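Local atomic coordinates of MaoC family protein (Mycobacterium tuberculosis H37Rv, PDB entry 3KHP), a protein that probably dehydrates (3R)-3-hydroxyacyl thioesters to enoyl thioesters, and may also run the reverse hydration. Residues Ser28-Glu34 with Val121-Ile127; Cys82-Ala88 with Leu140-Gly144; Asn135-Arg141 with Thr156-Leu162. One frame throughout, in Å; residues are numbered along the deposited sequence.

How the contacts relate
All three contacts belong to the N-terminal half of the chain, on one antiparallel sheet. Strands 116-129, 136-145 and 152-162 follow each other in sequence and lie side by side. Contact 1 adds the segment 28-34 to strand 116-129. Contact 3 is the hairpin of strands 136-145 and 152-162. Contact 2 lays the loop 82-88 against strand 136-145; its centre lies about 8 Å from that of contact 1 and about 11 Å from that of contact 3. A salt bridge from Glu123 ties contact 1 to Arg141, which contacts 2 and 3 share. Along the chain, contacts 1 and 2 interleave, whereas contact 1 closes before contact 3 opens. Together they attach the N-terminal segment and the helix 78-81 region to these three strands.

Contact 1: residues Ser28-Glu34 with Val121-Ile127; sequences SIGAVTE and VTEVADI
Gly30 and Ala31 meet Val124 through the backbone, where the segment 28-34 runs antiparallel to strand 116-129. A type II turn from Ser28 to Ala31 comes first, with Gly30 at its positive-phi position (phi 100°), as is usual there. Gly30 N donates to Val124 O (2.9 Å), and Val124 N returns a bond to Ala31 O (3.1 Å). Further along, Thr33 N binds Thr122 O at 3.1 Å. Only Val32 and Glu123 form a bridge. This is an irregular segment set on a regular strand, just ahead of edge strand 36-40.

Among the side chains, the two threonines meet through their hydroxyls. Thr122 OG1 donates to Thr33 OG1 at 2.7 Å. Each hydroxyl sits between its own backbone N and carbonyl carbon (chi1 71° for Thr122 and 50° for Thr33), and this brings the two oxygens together. Ile29 and Ile127 overlap head to tail along their flanks, CG1 to CG1 at 3.6 Å. The CB of Val124 rests on Ser28 O at 3.6 Å. Val32 and Glu123 run side by side. The Glu123 chain is extended, and its OE1 forms a salt bridge with Arg141.

Backbone bonds thus run from Gly30 to Thr33. The hydroxyl pair reinforces the threonine end, and the isoleucines pack at the other. The Glu123 carboxylate is probably stabilised as an anion by Arg141, on the next strand.

Contact 2: residues Cys82-Ala88 with Leu140-Gly144; sequences CPAFGAA and LRGRG
Leu140 reaches from its strand into the loop 82-88, and its side chain can be followed outward. Leu140 CB lies 3.5 Å from Ala84 O and 3.9 Å from Ala84 CB. With chi1 at -47°, CG swings to the side of the backbone N, and the two methyls beyond it are carried onto the short 3-10 segment. Leu140 CD1 meets Ala88 CB at 3.5 Å and also lies against Ala88 N. Leu140 CD2 meets Ala87 CB at 4.0 Å. One leucine therefore packs on three alanine methyls and on backbone atoms of the loop.

Further along the strand the loop comes down on glycines. Ala84 CB rests on the backbone of Gly142, 3.4 Å from Gly142 N, and the CA atoms of these two residues are only 4.0 Å apart. Cys82 SG approaches Gly144 N at 3.2 Å.

The loop is a turn after helix 78-81, packed on a face of the sheet. Cys82 is the first residue to leave helical geometry, and its carbonyl oxygen is bonded by Thr156 of strand 152-162. On the other flank, Ala87 touches Thr122 of strand 116-129, so the loop packs across three adjacent strands.

Contact 3: residues Asn135-Arg141 with Thr156-Leu162; sequences NAIVVLR and TLTTLVL
The beta hairpin of strands 136-145 and 152-162 forms this contact, as a regular antiparallel pair. These are neighbouring strands in the N-terminal part of the long antiparallel sheet, consistent with the double-hotdog fold of hydratase 2. The short strand axes approach to 4.7 Å, at 163° between their directions. Ala136 with Leu162, Val138 with Leu160 and Leu140 with Thr158 are hydrogen-bonded pairs, each with two bonds. Leu160 N lies 2.7 Å from Val138 O, and Leu140 N lies 2.8 Å from Thr158 O.

The side chains alternate between two faces. On one face, Val138 CG2 crosses the tip of Leu162, meeting CD1 at 3.9 Å, and Leu140 CD1 meets Leu160 CD1 at 3.8 Å. On the other face, Val139 CG1 presses on Leu157 CD1 at 3.5 Å, closer than usual for two carbons. CG1 stands opposite the backbone N of Val139 (chi1 -173°), directed at this leucine. Beside it, Val139 and Thr159 point the same way, and the methyl CG2 of Thr159 lies 3.9 Å from Ile137 CG2.

Strand 116-129 flanks the hairpin at strand 136-145, where Val139 bonds to both Ala125 and Asp126 of a classic beta bulge. Strand 103-108 flanks the other side, and its Gln104 is hydrogen-bonded to the Thr158 hydroxyl.

Contact 1: residues Ser28-Glu34 with Val121-Ile127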
loop_
_atom_site.group_PDB
_atom_site.type_symbol
_atom_site.label_atom_id
_atom_site.label_comp_id
_atom_site.label_asym_id
_atom_site.label_seq_id
_atom_site.Cartn_x
_atom_site.Cartn_y
_atom_site.Cartn_z
ATOM N N SER A 28 -14.218 4.643 34.301
ATOM C CA SER A 28 -14.120 5.336 33.011
ATOM C C SER A 28 -15.192 4.896 31.985
ATOM O O SER A 28 -15.280 5.450 30.911
ATOM C CB SER A 28 -12.727 5.113 32.434
ATOM O OG SER A 28 -12.560 3.735 32.096
ATOM N N ILE A 29 -15.986 3.889 32.312
ATOM C CA ILE A 29 -17.036 3.458 31.411
ATOM C C ILE A 29 -17.897 4.672 31.085
ATOM O O ILE A 29 -18.358 5.351 31.986
ATOM C CB ILE A 29 -17.934 2.360 32.032
ATOM C CG1 ILE A 29 -17.158 1.053 32.215
ATOM C CG2 ILE A 29 -19.210 2.127 31.166
ATOM C CD1 ILE A 29 -17.978 -0.027 32.919
ATOM N N GLY A 30 -18.088 4.955 29.803
ATOM C CA GLY A 30 -18.885 6.107 29.380
ATOM C C GLY A 30 -18.019 7.277 29.000
ATOM O O GLY A 30 -18.506 8.216 28.366
ATOM N N ALA A 31 -16.737 7.256 29.375
ATOM C CA ALA A 31 -15.822 8.353 28.978
ATOM C C ALA A 31 -15.711 8.446 27.437
ATOM O O ALA A 31 -15.817 7.443 26.752
ATOM C CB ALA A 31 -14.461 8.180 29.583
ATOM N N VAL A 32 -15.529 9.651 26.915
ATOM C CA VAL A 32 -15.629 9.885 25.481
ATOM C C VAL A 32 -14.615 10.898 25.031
ATOM O O VAL A 32 -14.214 11.770 25.815
ATOM C CB VAL A 32 -17.014 10.448 25.063
ATOM C CG1 VAL A 32 -18.103 9.541 25.455
ATOM C CG2 VAL A 32 -17.216 11.799 25.671
ATOM N N THR A 33 -14.217 10.781 23.766
ATOM C CA THR A 33 -13.230 11.652 23.161
ATOM C C THR A 33 -13.956 12.762 22.430
ATOM O O THR A 33 -15.123 12.644 22.121
ATOM C CB THR A 33 -12.325 10.869 22.145
ATOM O OG1 THR A 33 -13.136 10.114 21.229
ATOM C CG2 THR A 33 -11.393 9.913 22.887
ATOM N N GLU A 34 -13.254 13.842 22.153
ATOM C CA GLU A 34 -13.810 14.918 21.353
ATOM C C GLU A 34 -13.862 14.499 19.885
ATOM O O GLU A 34 -13.114 13.620 19.465
ATOM C CB GLU A 34 -12.943 16.170 21.516
ATOM C CG GLU A 34 -12.949 16.738 22.964
ATOM C CD GLU A 34 -14.231 17.509 23.314
ATOM O OE1 GLU A 34 -15.033 17.853 22.423
ATOM O OE2 GLU A 34 -14.420 17.817 24.499
ATOM N N VAL A 121 -16.205 10.163 16.989
ATOM C CA VAL A 121 -16.193 10.218 18.433
ATOM C C VAL A 121 -16.107 8.806 18.926
ATOM O O VAL A 121 -16.733 7.923 18.353
ATOM C CB VAL A 121 -17.483 10.868 18.984
ATOM C CG1 VAL A 121 -17.619 10.621 20.493
ATOM C CG2 VAL A 121 -17.533 12.383 18.598
ATOM N N THR A 122 -15.314 8.586 19.972
ATOM C CA THR A 122 -15.193 7.258 20.557
ATOM C C THR A 122 -15.580 7.213 22.045
ATOM O O THR A 122 -15.737 8.240 22.727
ATOM C CB THR A 122 -13.762 6.715 20.420
ATOM O OG1 THR A 122 -12.904 7.435 21.299
ATOM C CG2 THR A 122 -13.259 6.859 18.997
ATOM N N GLU A 123 -15.697 5.997 22.552
ATOM C CA GLU A 123 -16.282 5.799 23.850
ATOM C C GLU A 123 -15.904 4.479 24.489
ATOM O O GLU A 123 -15.839 3.444 23.832
ATOM C CB GLU A 123 -17.787 5.824 23.685
ATOM C CG GLU A 123 -18.523 5.728 24.999
ATOM C CD GLU A 123 -20.023 5.719 24.817
ATOM O OE1 GLU A 123 -20.519 5.906 23.645
ATOM O OE2 GLU A 123 -20.678 5.511 25.864
ATOM N N VAL A 124 -15.707 4.515 25.787
ATOM C CA VAL A 124 -15.519 3.294 26.545
ATOM C C VAL A 124 -16.891 2.688 26.745
ATOM O O VAL A 124 -17.689 3.196 27.523
ATOM C CB VAL A 124 -14.838 3.571 27.906
ATOM C CG1 VAL A 124 -14.567 2.272 28.626
ATOM C CG2 VAL A 124 -13.582 4.371 27.699
ATOM N N ALA A 125 -17.178 1.629 26.003
ATOM C CA ALA A 125 -18.492 1.031 26.015
ATOM C C ALA A 125 -18.664 0.176 27.235
ATOM O O ALA A 125 -19.742 0.127 27.800
ATOM C CB ALA A 125 -18.738 0.170 24.767
ATOM N N ASP A 126 -17.618 -0.543 27.602
ATOM C CA ASP A 126 -17.729 -1.500 28.686
ATOM C C ASP A 126 -16.352 -1.864 29.184
ATOM O O ASP A 126 -15.357 -1.789 28.431
ATOM C CB ASP A 126 -18.507 -2.752 28.269
ATOM C CG ASP A 126 -19.099 -3.513 29.466
ATOM O OD1 ASP A 126 -19.125 -2.949 30.584
ATOM O OD2 ASP A 126 -19.551 -4.679 29.308
ATOM N N ILE A 127 -16.310 -2.170 30.486
ATOM C CA ILE A 127 -15.134 -2.709 31.153
ATOM C C ILE A 127 -15.569 -3.877 32.040
ATOM O O ILE A 127 -16.492 -3.747 32.853
ATOM C CB ILE A 127 -14.374 -1.659 31.973
ATOM C CG1 ILE A 127 -14.026 -0.444 31.121
ATOM C CG2 ILE A 127 -13.098 -2.253 32.495
ATOM C CD1 ILE A 127 -12.948 0.411 31.719
#

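Contact 2: residues Cys82-Ala88 with Leu140-Gly144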
loop_
_atom_site.group_PDB
_atom_site.type_symbol
_atom_site.label_atom_id
_atom_site.label_comp_id
_atom_site.label_asym_id
_atom_site.label_seq_id
_atom_site.Cartn_x
_atom_site.Cartn_y
_atom_site.Cartn_z
ATOM N N CYS A 82 -12.957 5.213 10.928
ATOM C CA CYS A 82 -13.820 5.344 12.112
ATOM C C CYS A 82 -13.328 4.502 13.277
ATOM O O CYS A 82 -14.106 3.742 13.842
ATOM C CB CYS A 82 -15.260 4.942 11.772
ATOM S SG CYS A 82 -16.511 5.431 13.034
ATOM N N PRO A 83 -12.042 4.633 13.639
ATOM C CA PRO A 83 -11.460 3.752 14.639
ATOM C C PRO A 83 -11.960 4.076 16.053
ATOM O O PRO A 83 -11.979 5.228 16.429
ATOM C CB PRO A 83 -9.954 4.042 14.531
ATOM C CG PRO A 83 -9.856 5.380 14.015
ATOM C CD PRO A 83 -11.105 5.695 13.246
ATOM N N ALA A 84 -12.363 3.064 16.807
ATOM C CA ALA A 84 -12.780 3.240 18.192
ATOM C C ALA A 84 -11.566 3.452 19.119
ATOM O O ALA A 84 -11.725 3.658 20.321
ATOM C CB ALA A 84 -13.628 2.035 18.657
ATOM N N PHE A 85 -10.371 3.466 18.553
ATOM C CA PHE A 85 -9.156 3.382 19.339
ATOM C C PHE A 85 -8.907 4.497 20.359
ATOM O O PHE A 85 -8.489 4.205 21.464
ATOM C CB PHE A 85 -7.944 3.239 18.415
ATOM C CG PHE A 85 -7.817 1.869 17.774
ATOM C CD1 PHE A 85 -8.353 0.727 18.378
ATOM C CD2 PHE A 85 -7.134 1.723 16.571
ATOM C CE1 PHE A 85 -8.203 -0.547 17.796
ATOM C CE2 PHE A 85 -6.991 0.459 15.969
ATOM C CZ PHE A 85 -7.527 -0.683 16.594
ATOM N N GLY A 86 -9.153 5.751 19.986
ATOM C CA GLY A 86 -8.943 6.891 20.866
ATOM C C GLY A 86 -9.477 6.749 22.290
ATOM O O GLY A 86 -8.897 7.293 23.222
ATOM N N ALA A 87 -10.561 5.993 22.464
ATOM C CA ALA A 87 -11.205 5.863 23.768
ATOM C C ALA A 87 -10.374 5.082 24.797
ATOM O O ALA A 87 -10.620 5.201 25.996
ATOM C CB ALA A 87 -12.579 5.227 23.614
ATOM N N ALA A 88 -9.411 4.289 24.333
ATOM C CA ALA A 88 -8.586 3.466 25.244
ATOM C C ALA A 88 -7.822 4.319 26.235
ATOM O O ALA A 88 -7.675 3.934 27.385
ATOM C CB ALA A 88 -7.616 2.551 24.482
ATOM N N LEU A 140 -14.381 -0.657 23.253
ATOM C CA LEU A 140 -14.323 0.695 22.734
ATOM C C LEU A 140 -15.252 0.798 21.519
ATOM O O LEU A 140 -15.336 -0.115 20.730
ATOM C CB LEU A 140 -12.881 1.067 22.396
ATOM C CG LEU A 140 -11.840 0.715 23.475
ATOM C CD1 LEU A 140 -10.419 0.985 22.977
ATOM C CD2 LEU A 140 -12.109 1.473 24.773
ATOM N N ARG A 141 -15.977 1.899 21.395
ATOM C CA ARG A 141 -16.996 2.011 20.384
ATOM C C ARG A 141 -16.756 3.280 19.666
ATOM O O ARG A 141 -16.590 4.289 20.311
ATOM C CB ARG A 141 -18.401 2.073 20.982
ATOM C CG ARG A 141 -19.488 2.275 19.909
ATOM C CD ARG A 141 -20.785 2.821 20.447
ATOM N NE ARG A 141 -21.497 1.850 21.250
ATOM C CZ ARG A 141 -21.918 2.042 22.503
ATOM N NH1 ARG A 141 -21.720 3.186 23.151
ATOM N NH2 ARG A 141 -22.553 1.052 23.111
ATOM N N GLY A 142 -16.753 3.234 18.332
ATOM C CA GLY A 142 -16.539 4.426 17.522
ATOM C C GLY A 142 -17.776 4.771 16.717
ATOM O O GLY A 142 -18.445 3.908 16.247
ATOM N N ARG A 143 -18.044 6.042 16.545
ATOM C CA ARG A 143 -19.179 6.510 15.785
ATOM C C ARG A 143 -18.688 7.580 14.857
ATOM O O ARG A 143 -18.134 8.580 15.335
ATOM C CB ARG A 143 -20.259 7.137 16.681
ATOM C CG ARG A 143 -21.175 6.171 17.346
ATOM C CD ARG A 143 -22.123 6.920 18.398
ATOM N NE ARG A 143 -23.030 7.839 17.716
ATOM C CZ ARG A 143 -24.132 7.460 17.093
ATOM N NH1 ARG A 143 -24.486 6.187 17.087
ATOM N NH2 ARG A 143 -24.884 8.358 16.465
ATOM N N GLY A 144 -18.925 7.391 13.555
ATOM C CA GLY A 144 -18.518 8.368 12.564
ATOM C C GLY A 144 -19.682 8.952 11.784
ATOM O O GLY A 144 -20.453 8.211 11.208
#

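Contact 3: residues Asn135-Arg141 with Thr156-Leu162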
loop_
_atom_site.group_PDB
_atom_site.type_symbol
_atom_site.label_atom_id
_atom_site.label_comp_id
_atom_site.label_asym_id
_atom_site.label_seq_id
_atom_site.Cartn_x
_atom_site.Cartn_y
_atom_site.Cartn_z
ATOM N N ASN A 135 -8.956 -12.332 33.292
ATOM C CA ASN A 135 -8.759 -11.262 32.295
ATOM C C ASN A 135 -9.534 -10.005 32.633
ATOM O O ASN A 135 -10.565 -10.072 33.303
ATOM C CB ASN A 135 -9.180 -11.697 30.900
ATOM C CG ASN A 135 -8.407 -12.862 30.403
ATOM O OD1 ASN A 135 -7.214 -12.979 30.659
ATOM N ND2 ASN A 135 -9.078 -13.736 29.655
ATOM N N ALA A 136 -9.007 -8.883 32.152
ATOM C CA ALA A 136 -9.784 -7.687 31.914
ATOM C C ALA A 136 -10.254 -7.647 30.445
ATOM O O ALA A 136 -9.470 -7.951 29.522
ATOM C CB ALA A 136 -8.951 -6.476 32.202
ATOM N N ILE A 137 -11.506 -7.242 30.244
ATOM C CA ILE A 137 -12.072 -6.969 28.934
ATOM C C ILE A 137 -12.445 -5.486 28.778
ATOM O O ILE A 137 -13.219 -4.951 29.576
ATOM C CB ILE A 137 -13.375 -7.782 28.693
ATOM C CG1 ILE A 137 -13.130 -9.294 28.778
ATOM C CG2 ILE A 137 -13.990 -7.436 27.324
ATOM C CD1 ILE A 137 -14.390 -10.093 28.492
ATOM N N VAL A 138 -11.927 -4.835 27.740
ATOM C CA VAL A 138 -12.231 -3.444 27.474
ATOM C C VAL A 138 -12.930 -3.317 26.106
ATOM O O VAL A 138 -12.459 -3.888 25.124
ATOM C CB VAL A 138 -10.983 -2.639 27.463
ATOM C CG1 VAL A 138 -11.304 -1.196 27.148
ATOM C CG2 VAL A 138 -10.325 -2.739 28.785
ATOM N N VAL A 139 -14.049 -2.588 26.061
ATOM C CA VAL A 139 -14.823 -2.418 24.827
ATOM C C VAL A 139 -14.903 -0.956 24.436
ATOM O O VAL A 139 -15.390 -0.125 25.187
ATOM C CB VAL A 139 -16.222 -3.060 24.914
ATOM C CG1 VAL A 139 -16.939 -3.010 23.545
ATOM C CG2 VAL A 139 -16.092 -4.477 25.347
ATOM N N LEU A 140 -14.381 -0.657 23.253
ATOM C CA LEU A 140 -14.323 0.695 22.734
ATOM C C LEU A 140 -15.252 0.798 21.519
ATOM O O LEU A 140 -15.336 -0.115 20.730
ATOM C CB LEU A 140 -12.881 1.067 22.396
ATOM C CG LEU A 140 -11.840 0.715 23.475
ATOM C CD1 LEU A 140 -10.419 0.985 22.977
ATOM C CD2 LEU A 140 -12.109 1.473 24.773
ATOM N N ARG A 141 -15.977 1.899 21.395
ATOM C CA ARG A 141 -16.996 2.011 20.384
ATOM C C ARG A 141 -16.756 3.280 19.666
ATOM O O ARG A 141 -16.590 4.289 20.311
ATOM C CB ARG A 141 -18.401 2.073 20.982
ATOM C CG ARG A 141 -19.488 2.275 19.909
ATOM C CD ARG A 141 -20.785 2.821 20.447
ATOM N NE ARG A 141 -21.497 1.850 21.250
ATOM C CZ ARG A 141 -21.918 2.042 22.503
ATOM N NH1 ARG A 141 -21.720 3.186 23.151
ATOM N NH2 ARG A 141 -22.553 1.052 23.111
ATOM N N THR A 156 -18.082 1.411 14.970
ATOM C CA THR A 156 -17.122 0.353 15.164
ATOM C C THR A 156 -17.123 -0.114 16.604
ATOM O O THR A 156 -17.409 0.650 17.528
ATOM C CB THR A 156 -15.715 0.805 14.733
ATOM O OG1 THR A 156 -15.353 2.012 15.413
ATOM C CG2 THR A 156 -15.686 1.087 13.253
ATOM N N LEU A 157 -16.785 -1.373 16.798
ATOM C CA LEU A 157 -16.664 -1.902 18.123
ATOM C C LEU A 157 -15.384 -2.732 18.227
ATOM O O LEU A 157 -15.232 -3.738 17.552
ATOM C CB LEU A 157 -17.907 -2.728 18.468
ATOM C CG LEU A 157 -18.070 -3.073 19.947
ATOM C CD1 LEU A 157 -18.533 -1.814 20.703
ATOM C CD2 LEU A 157 -19.053 -4.293 20.172
ATOM N N THR A 158 -14.487 -2.316 19.104
ATOM C CA THR A 158 -13.249 -3.021 19.334
ATOM C C THR A 158 -13.258 -3.558 20.762
ATOM O O THR A 158 -13.355 -2.795 21.721
ATOM C CB THR A 158 -12.075 -2.078 19.093
ATOM O OG1 THR A 158 -12.188 -1.559 17.768
ATOM C CG2 THR A 158 -10.730 -2.762 19.289
ATOM N N THR A 159 -13.193 -4.879 20.873
ATOM C CA THR A 159 -13.161 -5.593 22.135
ATOM C C THR A 159 -11.742 -6.099 22.387
ATOM O O THR A 159 -11.203 -6.867 21.593
ATOM C CB THR A 159 -14.115 -6.757 22.087
ATOM O OG1 THR A 159 -15.452 -6.263 21.848
ATOM C CG2 THR A 159 -14.085 -7.552 23.393
ATOM N N LEU A 160 -11.138 -5.627 23.474
ATOM C CA LEU A 160 -9.764 -5.954 23.834
ATOM C C LEU A 160 -9.698 -6.899 25.030
ATOM O O LEU A 160 -10.403 -6.721 26.026
ATOM C CB LEU A 160 -9.015 -4.685 24.145
ATOM C CG LEU A 160 -9.027 -3.656 23.026
ATOM C CD1 LEU A 160 -8.593 -2.305 23.570
ATOM C CD2 LEU A 160 -8.137 -4.116 21.860
ATOM N N VAL A 161 -8.898 -7.943 24.914
ATOM C CA VAL A 161 -8.689 -8.836 26.038
ATOM C C VAL A 161 -7.327 -8.533 26.614
ATOM O O VAL A 161 -6.298 -8.606 25.905
ATOM C CB VAL A 161 -8.785 -10.301 25.645
ATOM C CG1 VAL A 161 -8.485 -11.185 26.861
ATOM C CG2 VAL A 161 -10.195 -10.629 25.029
ATOM N N LEU A 162 -7.321 -8.127 27.884
ATOM C CA LEU A 162 -6.064 -7.841 28.595
ATOM C C LEU A 162 -5.773 -9.029 29.533
ATOM O O LEU A 162 -6.306 -9.113 30.657
ATOM C CB LEU A 162 -6.165 -6.505 29.332
ATOM C CG LEU A 162 -6.555 -5.327 28.429
ATOM C CD1 LEU A 162 -6.663 -4.080 29.254
ATOM C CD2 LEU A 162 -5.555 -5.115 27.299
#